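Local coordinates for protein transketolase (Campylobacter jejuni, PDB 3L84) that belongs to the transketolase family of thiamine diphosphate-binding enzymes, a dimer of large subunits built largely from alpha/beta domains, at residues R60-G65 with V109-G114; Q118-A123 with C148-G153; H144-L149 with L172-L177; I397-A402 with A429-K434; L71-L76 with K97-P102. All blocks are in the same frame, centred on the assembly; numbering follows the deposited sequence.

Overall arrangement
Contacts 1, 2, 3 and 5 fall in the thiamine diphosphate binding region and contact 4 in the pyrimidine binding region; all five are largely buried. Contacts 1 to 3 gather round one parallel sheet. Contact 3 joins two of its strands through backbone hydrogen bonds, contact 2 packs a helix on it through small, largely apolar groups and no hydrogen bond, and contact 1 lays a loop beside strand 60-63, largely through water and one threonine hydroxyl. Contacts 2 and 3 share Cys148. Contact 5 pins a loop to a helix by a tyrosine and meets the second subunit. Contact 4, close to the centre of the chain, touches contact 1 through Met431 and Ile111.

Contact 1 (R60-G65 with V109-G114); sequences RLVFSG and VEIATG
Leu61 and Glu110 lie beside each other where strand 60-63 is accompanied by the irregular segment 109-114. The two run in the same direction, their end-to-end vectors only 1° apart, but too far apart to pair as strands: the CA atoms of Val62 and Glu110 are 6.5 Å apart. Water bridges the gap. One molecule joins backbone groups, giving a proton to Leu61 O and accepting one from Glu110 N; a second runs to the carboxylate, accepting from Leu61 N and donating to Glu110 OE2 at 2.6 Å. Glu110 CG lies 3.3 Å from Leu61 O, and the bend at chi2 (-68°) turns CD, with the carboxylate on it, toward Arg60. The two side chains cross at about a right angle, Glu110 OE1 staying 4.1 Å from Arg60 NE, beyond a salt bridge. Each has stronger partners: Glu110 OE2 pairs with Arg58 NE, and the arginine's NH groups bond to the carbonyls of Leu56, Arg58 and Tyr404. At the other end the link is direct. Thr113 OG1 donates to Phe63 O at 2.8 Å, nearly in line with the carbonyl bond (171°). The methyl CG2 of the same threonine turns to Val62 CG1, 4.2 Å away, and Ile111 CG2 reaches that same valine methyl. Behind Val62 and Ile111 stands Phe126 of helix 118-137, while Met431 of helix 418-431 packs on Ile111. Backbone bonds from Arg60, Val62 and Ser64 tie strand 60-63 to strand 146-151, its neighbour in the parallel sheet of the alpha/beta thiamine diphosphate binding region.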
# COMPACT_ATOMS: atom_id res chain seq x y z
N ARG A 60 -17.08 0.22 21.80
CA ARG A 60 -16.85 0.63 20.41
C ARG A 60 -17.17 -0.59 19.52
O ARG A 60 -16.52 -1.62 19.64
CB ARG A 60 -15.41 1.11 20.15
CG ARG A 60 -14.80 2.19 21.09
CD ARG A 60 -15.58 3.44 21.03
NE ARG A 60 -14.87 4.65 21.49
CZ ARG A 60 -14.75 5.05 22.76
NH1 ARG A 60 -15.20 4.30 23.76
NH2 ARG A 60 -14.21 6.24 23.06
N LEU A 61 -18.11 -0.45 18.59
CA LEU A 61 -18.50 -1.47 17.66
C LEU A 61 -17.95 -1.10 16.29
O LEU A 61 -18.17 0.02 15.84
CB LEU A 61 -20.02 -1.56 17.59
CG LEU A 61 -20.66 -2.50 16.58
CD1 LEU A 61 -20.23 -3.91 16.87
CD2 LEU A 61 -22.20 -2.32 16.60
N VAL A 62 -17.23 -2.01 15.66
CA VAL A 62 -16.66 -1.81 14.32
C VAL A 62 -17.10 -2.92 13.37
O VAL A 62 -16.80 -4.10 13.61
CB VAL A 62 -15.14 -1.79 14.34
CG1 VAL A 62 -14.55 -1.60 12.91
CG2 VAL A 62 -14.59 -0.69 15.29
N PHE A 63 -17.74 -2.57 12.27
CA PHE A 63 -18.03 -3.50 11.16
C PHE A 63 -16.85 -3.42 10.19
O PHE A 63 -16.83 -2.51 9.37
CB PHE A 63 -19.31 -3.10 10.41
CG PHE A 63 -20.59 -3.56 11.04
CD1 PHE A 63 -20.90 -3.31 12.35
CD2 PHE A 63 -21.57 -4.17 10.24
CE1 PHE A 63 -22.14 -3.75 12.91
CE2 PHE A 63 -22.78 -4.58 10.78
CZ PHE A 63 -23.05 -4.36 12.11
N SER A 64 -15.89 -4.33 10.23
CA SER A 64 -14.78 -4.25 9.31
C SER A 64 -15.21 -4.48 7.87
O SER A 64 -14.69 -3.86 6.96
CB SER A 64 -13.68 -5.22 9.74
OG SER A 64 -12.51 -4.99 8.94
N GLY A 65 -16.19 -5.36 7.69
CA GLY A 65 -16.79 -5.57 6.39
C GLY A 65 -17.84 -4.49 6.22
O GLY A 65 -19.02 -4.70 6.52
N VAL A 109 -21.69 5.74 13.67
CA VAL A 109 -20.66 5.01 12.95
C VAL A 109 -19.31 5.36 13.57
O VAL A 109 -18.88 6.52 13.58
CB VAL A 109 -20.68 5.35 11.47
CG1 VAL A 109 -19.44 4.78 10.79
CG2 VAL A 109 -21.96 4.83 10.80
N GLU A 110 -18.60 4.37 14.08
CA GLU A 110 -17.38 4.65 14.82
C GLU A 110 -16.23 5.09 13.94
O GLU A 110 -15.41 5.92 14.35
CB GLU A 110 -16.97 3.43 15.65
CG GLU A 110 -17.91 3.13 16.84
CD GLU A 110 -17.88 4.15 17.95
OE1 GLU A 110 -16.96 5.00 17.97
OE2 GLU A 110 -18.80 4.08 18.79
N ILE A 111 -16.14 4.49 12.78
CA ILE A 111 -15.01 4.72 11.88
C ILE A 111 -15.46 4.30 10.51
O ILE A 111 -16.30 3.41 10.37
CB ILE A 111 -13.75 3.99 12.40
CG1 ILE A 111 -12.48 4.41 11.64
CG2 ILE A 111 -13.90 2.48 12.30
CD1 ILE A 111 -11.22 4.28 12.48
N ALA A 112 -14.99 4.98 9.47
CA ALA A 112 -15.32 4.60 8.12
C ALA A 112 -14.65 3.31 7.77
O ALA A 112 -13.46 3.15 8.05
CB ALA A 112 -14.88 5.72 7.12
N THR A 113 -15.39 2.38 7.19
CA THR A 113 -14.82 1.10 6.76
C THR A 113 -15.32 0.75 5.39
O THR A 113 -16.28 1.30 4.89
CB THR A 113 -15.14 -0.06 7.75
OG1 THR A 113 -16.54 -0.26 7.79
CG2 THR A 113 -14.57 0.22 9.17
N GLY A 114 -14.72 -0.23 4.79
CA GLY A 114 -15.03 -0.57 3.40
C GLY A 114 -13.88 -1.36 2.83
O GLY A 114 -14.00 -2.55 2.60
O HOH W 1 -14.21 6.33 19.27
O HOH W 2 -19.69 1.63 14.21
O HOH W 3 -20.00 1.78 18.96
O HOH W 4 -12.67 -2.18 6.61

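Contact 2 (Q118-A123 with C148-G153); sequences QGVANA and CLCGDG
Ala123 and Cys148 mark the closest backbone approach, CA to CA 6.2 Å, of helix 118-123 to strand 148-151; the helix runs nearly antiparallel to the strand, at 152°, with the axes 8.5 Å apart. No hydrogen bond crosses, and small apolar groups do the work. Ala123 CB sits 3.6 Å from Cys148 CB, a methyl against a methylene. From there the sulphur swings along the helix: with SG anti to the backbone N (chi1 179°), Cys148 carries it back to the preceding turn, 3.9 Å from Gly119 O and 4.0 Å from Val120 CA. Glycine at 119 brings no side chain to this spot, and the thiol meets backbone atoms there, with Val120 CG2 and Ala123 CB close by. That Gly119 carbonyl already accepts the helical bond from Ala123 N. One turn before Ala123, Val120 hands its CG2 methyl to Cys150, meeting CB at 3.7 Å. The two cysteines thus point to the same side of the strand, both toward the helix, while Leu149 between them faces the other way. Leu177 of the next strand touches both cysteine side chains, and Cys164 of helix 158-169 packs on Val120. Beyond Cys150 the chain turns at Gly151, the N-cap of helix 152-156. Gly151, Asp152 and Gly153 match the GDG sequence that opens the thiamine diphosphate-binding motif of this family. Helix 118-137 itself lies between the neighbouring parallel strands 60-63 and 146-151 in chain order, as in the alpha/beta fold of these cofactor-binding domains.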
# COMPACT_ATOMS: atom_id res chain seq x y z
N GLN A 118 -9.07 -3.10 7.02
CA GLN A 118 -8.88 -1.84 7.75
C GLN A 118 -9.55 -1.89 9.12
O GLN A 118 -8.96 -1.52 10.14
CB GLN A 118 -9.44 -0.61 7.00
CG GLN A 118 -8.78 -0.23 5.68
CD GLN A 118 -7.33 0.15 5.83
OE1 GLN A 118 -6.97 0.90 6.75
NE2 GLN A 118 -6.49 -0.34 4.89
N GLY A 119 -10.80 -2.34 9.12
CA GLY A 119 -11.61 -2.27 10.32
C GLY A 119 -11.04 -3.12 11.45
O GLY A 119 -11.15 -2.77 12.62
N VAL A 120 -10.45 -4.27 11.14
CA VAL A 120 -9.80 -5.10 12.14
C VAL A 120 -8.65 -4.32 12.80
O VAL A 120 -8.55 -4.30 14.04
CB VAL A 120 -9.27 -6.43 11.54
CG1 VAL A 120 -8.47 -7.23 12.60
CG2 VAL A 120 -10.46 -7.28 11.01
N ALA A 121 -7.81 -3.67 11.98
CA ALA A 121 -6.72 -2.87 12.52
C ALA A 121 -7.27 -1.67 13.29
O ALA A 121 -6.71 -1.27 14.30
CB ALA A 121 -5.76 -2.44 11.39
N ASN A 122 -8.34 -1.04 12.79
CA ASN A 122 -8.95 0.08 13.53
C ASN A 122 -9.43 -0.40 14.91
O ASN A 122 -9.25 0.30 15.91
CB ASN A 122 -10.18 0.60 12.81
CG ASN A 122 -9.90 1.18 11.44
OD1 ASN A 122 -8.83 1.81 11.17
ND2 ASN A 122 -10.86 1.02 10.57
N ALA A 123 -10.03 -1.59 14.95
CA ALA A 123 -10.53 -2.08 16.22
C ALA A 123 -9.39 -2.35 17.21
O ALA A 123 -9.50 -2.04 18.40
CB ALA A 123 -11.36 -3.32 16.01
N CYS A 148 -15.47 -6.15 17.13
CA CYS A 148 -15.30 -6.01 15.70
C CYS A 148 -15.89 -7.19 14.99
O CYS A 148 -15.57 -8.34 15.36
CB CYS A 148 -13.81 -5.95 15.38
SG CYS A 148 -13.39 -5.79 13.65
N LEU A 149 -16.74 -6.95 14.00
CA LEU A 149 -17.23 -8.02 13.13
C LEU A 149 -16.43 -8.03 11.86
O LEU A 149 -16.26 -7.00 11.24
CB LEU A 149 -18.71 -7.83 12.78
CG LEU A 149 -19.78 -8.20 13.80
CD1 LEU A 149 -19.53 -7.53 15.17
CD2 LEU A 149 -21.16 -7.81 13.22
N CYS A 150 -15.90 -9.19 11.49
CA CYS A 150 -15.08 -9.31 10.29
C CYS A 150 -15.43 -10.56 9.51
O CYS A 150 -16.16 -11.40 10.00
CB CYS A 150 -13.58 -9.26 10.66
SG CYS A 150 -12.97 -10.79 11.40
N GLY A 151 -14.90 -10.65 8.31
CA GLY A 151 -15.11 -11.77 7.43
C GLY A 151 -13.84 -12.29 6.83
O GLY A 151 -12.73 -11.84 7.15
N ASP A 152 -13.99 -13.25 5.93
CA ASP A 152 -12.82 -13.84 5.23
C ASP A 152 -11.92 -12.84 4.55
O ASP A 152 -10.69 -12.94 4.62
CB ASP A 152 -13.28 -14.87 4.21
CG ASP A 152 -13.82 -16.08 4.87
OD1 ASP A 152 -13.00 -16.74 5.55
OD2 ASP A 152 -15.03 -16.35 4.79
N GLY A 153 -12.48 -11.87 3.84
CA GLY A 153 -11.68 -10.89 3.18
C GLY A 153 -10.79 -10.12 4.13
O GLY A 153 -9.63 -9.77 3.82

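Contact 3 (H144-L149 with L172-L177); sequences HKIYCL and LDNFIL
Ile146, Tyr147 and Cys148 pair with Phe175, Ile176 and Leu177 as neighbouring parallel strands in the sheet of the thiamine diphosphate binding region. The axes are 4.9 Å apart and inclined by 15°. The bonding pattern is that of a regular parallel pair. Ile146 N donates to Asn174 O at 2.8 Å; Ile176 then uses both backbone groups, its N donating to Ile146 O at 2.9 Å and its O accepting from Cys148 N at 3.0 Å. Side chains alternate between two faces. On the Tyr147 side, that ring lies alongside Ile176, pointing the same way, with CE1 3.6 Å from Ile176 CD1. On the opposite face Leu177 CD1 touches Cys148 SG at 3.7 Å, and Cys148 CB comes to the edge of the Phe175 ring, near its plane. Before the first bridge, Ile146 and Asn174 lie side by side, Ile146 CD1 close to Asn174 ND2, which is bonded to Ala127 O. Where the strands begin, the contact turns polar. Lys145, bent at chi2, makes only a weak bond from NZ to Asp173 O, with a water lying between the same two atoms; NZ is also bonded to Lys228 O. A further water joins His144 O to Asn174 ND2. Helix 118-137 covers the cysteine face, setting Ala123 on Phe175 and Ala130 on Asn174, whereas helix 217-228 packs against Ile176 and Tyr147 from the other. Strand 60-63 flanks strand 146-151 on its far edge, through backbone bonds to Tyr147 and Leu149.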
# COMPACT_ATOMS: atom_id res chain seq x y z
N HIS A 144 -14.35 -0.25 28.96
CA HIS A 144 -15.30 -0.71 27.95
C HIS A 144 -14.63 -1.76 27.04
O HIS A 144 -13.42 -2.03 27.11
CB HIS A 144 -15.78 0.49 27.14
CG HIS A 144 -14.70 1.14 26.35
ND1 HIS A 144 -14.30 0.67 25.11
CD2 HIS A 144 -13.88 2.18 26.63
CE1 HIS A 144 -13.33 1.45 24.65
NE2 HIS A 144 -13.04 2.37 25.56
N LYS A 145 -15.45 -2.36 26.20
CA LYS A 145 -15.00 -3.33 25.20
C LYS A 145 -14.91 -2.71 23.82
O LYS A 145 -15.44 -1.62 23.57
CB LYS A 145 -15.95 -4.52 25.17
CG LYS A 145 -16.02 -5.28 26.48
CD LYS A 145 -14.73 -6.01 26.85
CE LYS A 145 -14.84 -6.77 28.18
NZ LYS A 145 -13.53 -7.36 28.52
N ILE A 146 -14.24 -3.43 22.93
CA ILE A 146 -14.17 -3.13 21.50
C ILE A 146 -14.58 -4.39 20.78
O ILE A 146 -13.94 -5.45 20.96
CB ILE A 146 -12.77 -2.71 21.05
CG1 ILE A 146 -12.29 -1.44 21.79
CG2 ILE A 146 -12.77 -2.49 19.53
CD1 ILE A 146 -11.81 -1.56 23.21
N TYR A 147 -15.70 -4.35 20.09
CA TYR A 147 -16.25 -5.47 19.31
C TYR A 147 -16.05 -5.20 17.84
O TYR A 147 -16.40 -4.13 17.33
CB TYR A 147 -17.76 -5.62 19.57
CG TYR A 147 -18.13 -6.00 20.97
CD1 TYR A 147 -18.04 -7.32 21.41
CD2 TYR A 147 -18.61 -5.05 21.88
CE1 TYR A 147 -18.43 -7.67 22.69
CE2 TYR A 147 -18.96 -5.39 23.17
CZ TYR A 147 -18.86 -6.71 23.59
OH TYR A 147 -19.21 -7.13 24.87
N CYS A 148 -15.47 -6.15 17.13
CA CYS A 148 -15.30 -6.01 15.70
C CYS A 148 -15.89 -7.19 14.99
O CYS A 148 -15.57 -8.34 15.36
CB CYS A 148 -13.81 -5.95 15.38
SG CYS A 148 -13.39 -5.79 13.65
N LEU A 149 -16.74 -6.95 14.00
CA LEU A 149 -17.23 -8.02 13.13
C LEU A 149 -16.43 -8.03 11.86
O LEU A 149 -16.26 -7.00 11.24
CB LEU A 149 -18.71 -7.83 12.78
CG LEU A 149 -19.78 -8.20 13.80
CD1 LEU A 149 -19.53 -7.53 15.17
CD2 LEU A 149 -21.16 -7.81 13.22
N LEU A 172 -4.40 -7.17 24.79
CA LEU A 172 -5.62 -6.37 24.67
C LEU A 172 -6.87 -7.19 25.02
O LEU A 172 -7.64 -7.63 24.15
CB LEU A 172 -5.76 -5.78 23.27
CG LEU A 172 -4.62 -4.85 22.84
CD1 LEU A 172 -4.87 -4.27 21.44
CD2 LEU A 172 -4.40 -3.70 23.86
N ASP A 173 -7.09 -7.33 26.33
CA ASP A 173 -8.19 -8.11 26.88
C ASP A 173 -9.50 -7.33 26.98
O ASP A 173 -10.42 -7.68 27.70
CB ASP A 173 -7.79 -8.68 28.25
CG ASP A 173 -7.48 -7.59 29.27
OD1 ASP A 173 -7.68 -6.39 29.01
OD2 ASP A 173 -7.09 -7.97 30.41
N ASN A 174 -9.54 -6.26 26.20
CA ASN A 174 -10.73 -5.48 25.92
C ASN A 174 -11.23 -5.66 24.49
O ASN A 174 -12.23 -5.04 24.11
CB ASN A 174 -10.49 -4.00 26.24
CG ASN A 174 -9.31 -3.39 25.50
OD1 ASN A 174 -8.54 -4.08 24.84
ND2 ASN A 174 -9.14 -2.06 25.66
N PHE A 175 -10.57 -6.50 23.71
CA PHE A 175 -10.84 -6.65 22.28
C PHE A 175 -11.48 -8.00 21.99
O PHE A 175 -10.91 -9.05 22.32
CB PHE A 175 -9.51 -6.54 21.52
CG PHE A 175 -9.58 -6.73 20.03
CD1 PHE A 175 -10.58 -6.13 19.28
CD2 PHE A 175 -8.67 -7.51 19.38
CE1 PHE A 175 -10.63 -6.29 17.89
CE2 PHE A 175 -8.71 -7.66 18.00
CZ PHE A 175 -9.68 -7.05 17.26
N ILE A 176 -12.62 -7.97 21.32
CA ILE A 176 -13.39 -9.15 20.94
C ILE A 176 -13.66 -9.08 19.45
O ILE A 176 -14.36 -8.21 18.98
CB ILE A 176 -14.68 -9.26 21.77
CG1 ILE A 176 -14.38 -9.37 23.26
CG2 ILE A 176 -15.48 -10.46 21.31
CD1 ILE A 176 -15.59 -9.29 24.19
N LEU A 177 -13.05 -9.99 18.70
CA LEU A 177 -13.13 -10.08 17.26
C LEU A 177 -14.06 -11.24 16.92
O LEU A 177 -13.83 -12.37 17.34
CB LEU A 177 -11.74 -10.31 16.69
CG LEU A 177 -11.59 -10.36 15.19
CD1 LEU A 177 -12.06 -9.10 14.52
CD2 LEU A 177 -10.11 -10.64 14.82
O HOH W 5 -11.01 -0.76 27.66
O HOH W 6 -12.82 -9.23 26.64

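Contact 4 (I397-A402 with A429-K434); sequences INNAFA and ALMKIK
Lys434 N and Ala402 O are joined by one water, which accepts from the nitrogen at 3.0 Å and donates to the carbonyl oxygen at 3.1 Å. It is the polar bridge between the late part of helix 391-404 and the chain leaving helix 418-431; no direct hydrogen bond spans the two segments. Beside it Ala402 CB packs on the Lys434 carbonyl oxygen and on Ile433 CD1, each 3.7 Å away. The isoleucine is the main wedge. Its chi1 of 52° sets CG1 between the backbone N and the carbonyl carbon, and CD1 beyond it enters the groove between Ala402 and Asn399. The Ile433 side chain crosses that of Asn399 at about a right angle, CD1 3.5 Å from Asn399 OD1. That oxygen is bonded to His435 ND1 and the amide nitrogen to Ala424 O, so both ends of the Asn399 amide are held by polar partners while a methyl leans on it. Met431, present as selenomethionine, comes in from the helix: a bend at chi3 (-71°) brings its methyl CE to 4.1 Å from Asn399 CB. Between Met431 and Ile433 the helix is closed by a Schellman motif, with Lys432 as its C-prime residue at positive phi (59°), Ile433 N bonded to Ala428 O and Lys432 N to Ala429 O. The turn delivers the chain into strand 436-440. Helix 418-431 thereby completes a beta-alpha-beta crossover from strand 408-414 to its parallel neighbour, a unit of the alpha/beta sheet in the pyrimidine binding region.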
# COMPACT_ATOMS: atom_id res chain seq x y z
N ILE A 397 -4.37 1.85 12.94
CA ILE A 397 -4.47 1.95 14.42
C ILE A 397 -4.55 3.41 14.83
O ILE A 397 -5.40 3.79 15.65
CB ILE A 397 -3.24 1.27 15.09
CG1 ILE A 397 -3.43 -0.25 15.07
CG2 ILE A 397 -2.98 1.80 16.52
CD1 ILE A 397 -2.18 -1.09 15.30
N ASN A 398 -3.70 4.25 14.24
CA ASN A 398 -3.72 5.66 14.60
C ASN A 398 -4.95 6.38 14.08
O ASN A 398 -5.41 7.34 14.71
CB ASN A 398 -2.43 6.33 14.15
CG ASN A 398 -1.29 6.18 15.14
OD1 ASN A 398 -0.09 6.45 14.76
ND2 ASN A 398 -1.59 5.85 16.34
N ASN A 399 -5.58 5.89 13.00
CA ASN A 399 -6.89 6.42 12.61
C ASN A 399 -7.89 6.24 13.74
O ASN A 399 -8.70 7.12 14.02
CB ASN A 399 -7.40 5.74 11.34
CG ASN A 399 -6.72 6.17 10.09
OD1 ASN A 399 -6.02 7.17 10.03
ND2 ASN A 399 -6.94 5.39 9.02
N ALA A 400 -7.83 5.10 14.42
CA ALA A 400 -8.68 4.85 15.56
C ALA A 400 -8.28 5.68 16.78
O ALA A 400 -9.18 6.18 17.47
CB ALA A 400 -8.69 3.33 15.89
N PHE A 401 -7.00 5.85 17.06
CA PHE A 401 -6.59 6.77 18.12
C PHE A 401 -7.21 8.13 17.88
O PHE A 401 -7.65 8.80 18.81
CB PHE A 401 -5.06 6.92 18.24
CG PHE A 401 -4.37 5.92 19.13
CD1 PHE A 401 -4.03 4.66 18.71
CD2 PHE A 401 -4.07 6.28 20.45
CE1 PHE A 401 -3.40 3.77 19.55
CE2 PHE A 401 -3.42 5.39 21.30
CZ PHE A 401 -3.07 4.14 20.85
N ALA A 402 -7.19 8.61 16.64
CA ALA A 402 -7.74 9.92 16.32
C ALA A 402 -9.26 10.01 16.51
O ALA A 402 -9.78 11.10 16.74
CB ALA A 402 -7.35 10.29 14.87
N ALA A 429 -8.11 10.83 5.44
CA ALA A 429 -8.55 11.92 4.59
C ALA A 429 -10.06 11.91 4.39
O ALA A 429 -10.72 12.95 4.51
CB ALA A 429 -7.81 11.87 3.26
N LEU A 430 -10.63 10.75 4.10
CA LEU A 430 -12.08 10.62 3.92
C LEU A 430 -12.83 11.11 5.14
O LEU A 430 -13.87 11.75 5.02
CB LEU A 430 -12.42 9.14 3.63
CG LEU A 430 -12.20 8.74 2.15
CD1 LEU A 430 -11.91 7.22 2.02
CD2 LEU A 430 -13.37 9.17 1.27
N MSE A 431 -12.32 10.78 6.34
CA MSE A 431 -12.99 11.15 7.59
C MSE A 431 -12.64 12.56 8.08
O MSE A 431 -13.30 13.08 8.96
CB MSE A 431 -12.57 10.20 8.71
CG MSE A 431 -13.05 8.78 8.54
SE MSE A 431 -12.88 7.73 10.16
CE MSE A 431 -10.95 7.52 10.26
N LYS A 432 -11.61 13.17 7.51
CA LYS A 432 -11.12 14.49 7.95
C LYS A 432 -10.70 14.49 9.41
O LYS A 432 -10.98 15.44 10.15
CB LYS A 432 -12.11 15.63 7.61
CG LYS A 432 -12.51 15.68 6.17
CD LYS A 432 -13.53 16.80 5.92
CE LYS A 432 -12.98 18.13 5.93
NZ LYS A 432 -14.04 19.13 5.43
N ILE A 433 -10.02 13.42 9.83
CA ILE A 433 -9.52 13.32 11.19
C ILE A 433 -8.18 13.97 11.37
O ILE A 433 -7.41 14.19 10.41
CB ILE A 433 -9.43 11.88 11.69
CG1 ILE A 433 -8.66 10.98 10.74
CG2 ILE A 433 -10.82 11.30 11.93
CD1 ILE A 433 -8.09 9.67 11.34
N LYS A 434 -7.86 14.33 12.61
CA LYS A 434 -6.60 14.94 12.98
C LYS A 434 -5.58 13.87 13.32
O LYS A 434 -5.47 13.39 14.44
CB LYS A 434 -6.80 15.98 14.08
CG LYS A 434 -7.77 17.04 13.74
CD LYS A 434 -7.63 17.66 12.33
CE LYS A 434 -6.30 18.32 12.10
NZ LYS A 434 -6.13 19.55 13.03
O HOH W 7 -9.70 13.58 14.83

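Contact 5 (L71-L76 with K97-P102); sequences LLYSFL and KTPGHP
Tyr73 reaches out from helix 69-79 and is met by Thr98 over one face of its ring and by Pro99 at its edge. The threonine methyl CG2 stands 4.0 Å from the ring centroid, 22° off the normal, a CH-pi contact displaced toward the CG and CD2 side of the rim. Thr98 CA approaches Tyr73 CE2 at 3.5 Å, so the threonine backbone and methyl both lie near the CD2-CE2 side. The other branch, OG1, is bonded to Asp87 O, which helps fix the rotation that puts CG2 over the ring. Around the hydroxyl the loop curls further. Tyr73 OH donates to Pro99 O at 2.6 Å, a short bond whose acceptor lies in the ring plane; seen from the carbonyl, the donor makes an angle of 132° and is tilted 21° from the carbonyl plane. The Pro99 ring crosses the tyrosine at about a right angle, its CD 3.3 Å from the same hydroxyl oxygen. One residue earlier on the helix, Leu72 runs CD2 up to Pro102 CG at 4.0 Å, a purely apolar touch where the loop moves on toward Val109. Elsewhere on its surface the helix packs on helices 3-24 and 30-42. The same loop borders the second subunit, where Gly100 N bonds to Ser608 OG of that chain and His101 stacks on its His453. Here, then, a buried tyrosine, with a leucine beside it, anchors an irregular dimer-interface loop to a helix of the alpha/beta thiamine diphosphate binding region.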
# COMPACT_ATOMS: atom_id res chain seq x y z
N LEU A 71 -27.03 -3.76 7.65
CA LEU A 71 -27.27 -4.33 8.97
C LEU A 71 -26.93 -3.32 10.07
O LEU A 71 -27.67 -3.17 11.05
CB LEU A 71 -26.45 -5.61 9.18
CG LEU A 71 -26.65 -6.33 10.51
CD1 LEU A 71 -28.07 -6.86 10.64
CD2 LEU A 71 -25.62 -7.49 10.73
N LEU A 72 -25.79 -2.64 9.93
CA LEU A 72 -25.42 -1.60 10.88
C LEU A 72 -26.48 -0.51 10.94
O LEU A 72 -26.92 -0.13 12.02
CB LEU A 72 -24.06 -0.99 10.54
CG LEU A 72 -23.58 0.17 11.43
CD1 LEU A 72 -23.49 -0.20 12.87
CD2 LEU A 72 -22.26 0.67 10.87
N TYR A 73 -26.92 -0.03 9.78
CA TYR A 73 -27.93 1.03 9.76
C TYR A 73 -29.25 0.56 10.37
O TYR A 73 -29.89 1.31 11.10
CB TYR A 73 -28.17 1.47 8.32
CG TYR A 73 -26.98 2.08 7.62
CD1 TYR A 73 -26.01 2.75 8.30
CD2 TYR A 73 -26.85 1.99 6.24
CE1 TYR A 73 -24.93 3.33 7.62
CE2 TYR A 73 -25.81 2.57 5.56
CZ TYR A 73 -24.83 3.21 6.24
OH TYR A 73 -23.76 3.79 5.57
N SER A 74 -29.64 -0.67 10.10
CA SER A 74 -30.85 -1.21 10.71
C SER A 74 -30.75 -1.18 12.23
O SER A 74 -31.70 -0.74 12.92
CB SER A 74 -31.07 -2.63 10.23
OG SER A 74 -31.34 -2.74 8.84
N PHE A 75 -29.61 -1.64 12.75
CA PHE A 75 -29.37 -1.67 14.19
C PHE A 75 -29.34 -0.27 14.80
O PHE A 75 -29.93 -0.03 15.85
CB PHE A 75 -28.07 -2.41 14.47
CG PHE A 75 -27.66 -2.39 15.91
CD1 PHE A 75 -28.42 -3.03 16.86
CD2 PHE A 75 -26.57 -1.65 16.32
CE1 PHE A 75 -28.07 -2.97 18.21
CE2 PHE A 75 -26.22 -1.61 17.67
CZ PHE A 75 -26.97 -2.28 18.59
N LEU A 76 -28.71 0.69 14.13
CA LEU A 76 -28.67 2.07 14.67
C LEU A 76 -30.08 2.66 14.72
O LEU A 76 -30.48 3.28 15.72
CB LEU A 76 -27.75 2.96 13.84
CG LEU A 76 -26.28 2.58 13.85
CD1 LEU A 76 -25.46 3.50 12.91
CD2 LEU A 76 -25.67 2.62 15.26
N LYS A 97 -28.08 9.72 4.31
CA LYS A 97 -27.39 9.38 5.56
C LYS A 97 -26.98 7.91 5.62
O LYS A 97 -26.40 7.45 6.63
CB LYS A 97 -28.28 9.70 6.78
CG LYS A 97 -28.57 11.18 6.97
CD LYS A 97 -29.19 11.46 8.34
CE LYS A 97 -29.51 12.94 8.49
NZ LYS A 97 -30.22 13.25 9.76
N THR A 98 -27.30 7.14 4.56
CA THR A 98 -27.07 5.70 4.51
C THR A 98 -26.29 5.31 3.26
O THR A 98 -26.76 4.55 2.43
CB THR A 98 -28.42 4.98 4.58
OG1 THR A 98 -29.30 5.61 3.65
CG2 THR A 98 -28.99 5.06 6.00
N PRO A 99 -25.04 5.77 3.14
CA PRO A 99 -24.21 5.43 2.01
C PRO A 99 -23.84 3.94 2.01
O PRO A 99 -23.93 3.24 3.00
CB PRO A 99 -22.95 6.29 2.23
CG PRO A 99 -22.92 6.55 3.70
CD PRO A 99 -24.35 6.71 4.04
N GLY A 100 -23.36 3.48 0.85
CA GLY A 100 -23.09 2.03 0.66
C GLY A 100 -22.09 1.42 1.60
O GLY A 100 -22.20 0.23 1.89
N HIS A 101 -21.10 2.19 2.02
CA HIS A 101 -20.20 1.80 3.09
C HIS A 101 -20.26 2.86 4.17
O HIS A 101 -20.51 4.03 3.87
CB HIS A 101 -18.76 1.58 2.61
CG HIS A 101 -18.65 0.49 1.59
ND1 HIS A 101 -18.29 -0.81 1.88
CD2 HIS A 101 -18.96 0.51 0.27
CE1 HIS A 101 -18.36 -1.53 0.75
NE2 HIS A 101 -18.75 -0.75 -0.22
N PRO A 102 -20.06 2.52 5.45
CA PRO A 102 -20.35 3.51 6.51
C PRO A 102 -19.35 4.66 6.57
O PRO A 102 -18.13 4.47 6.35
CB PRO A 102 -20.29 2.66 7.79
CG PRO A 102 -20.45 1.21 7.32
CD PRO A 102 -19.72 1.20 6.01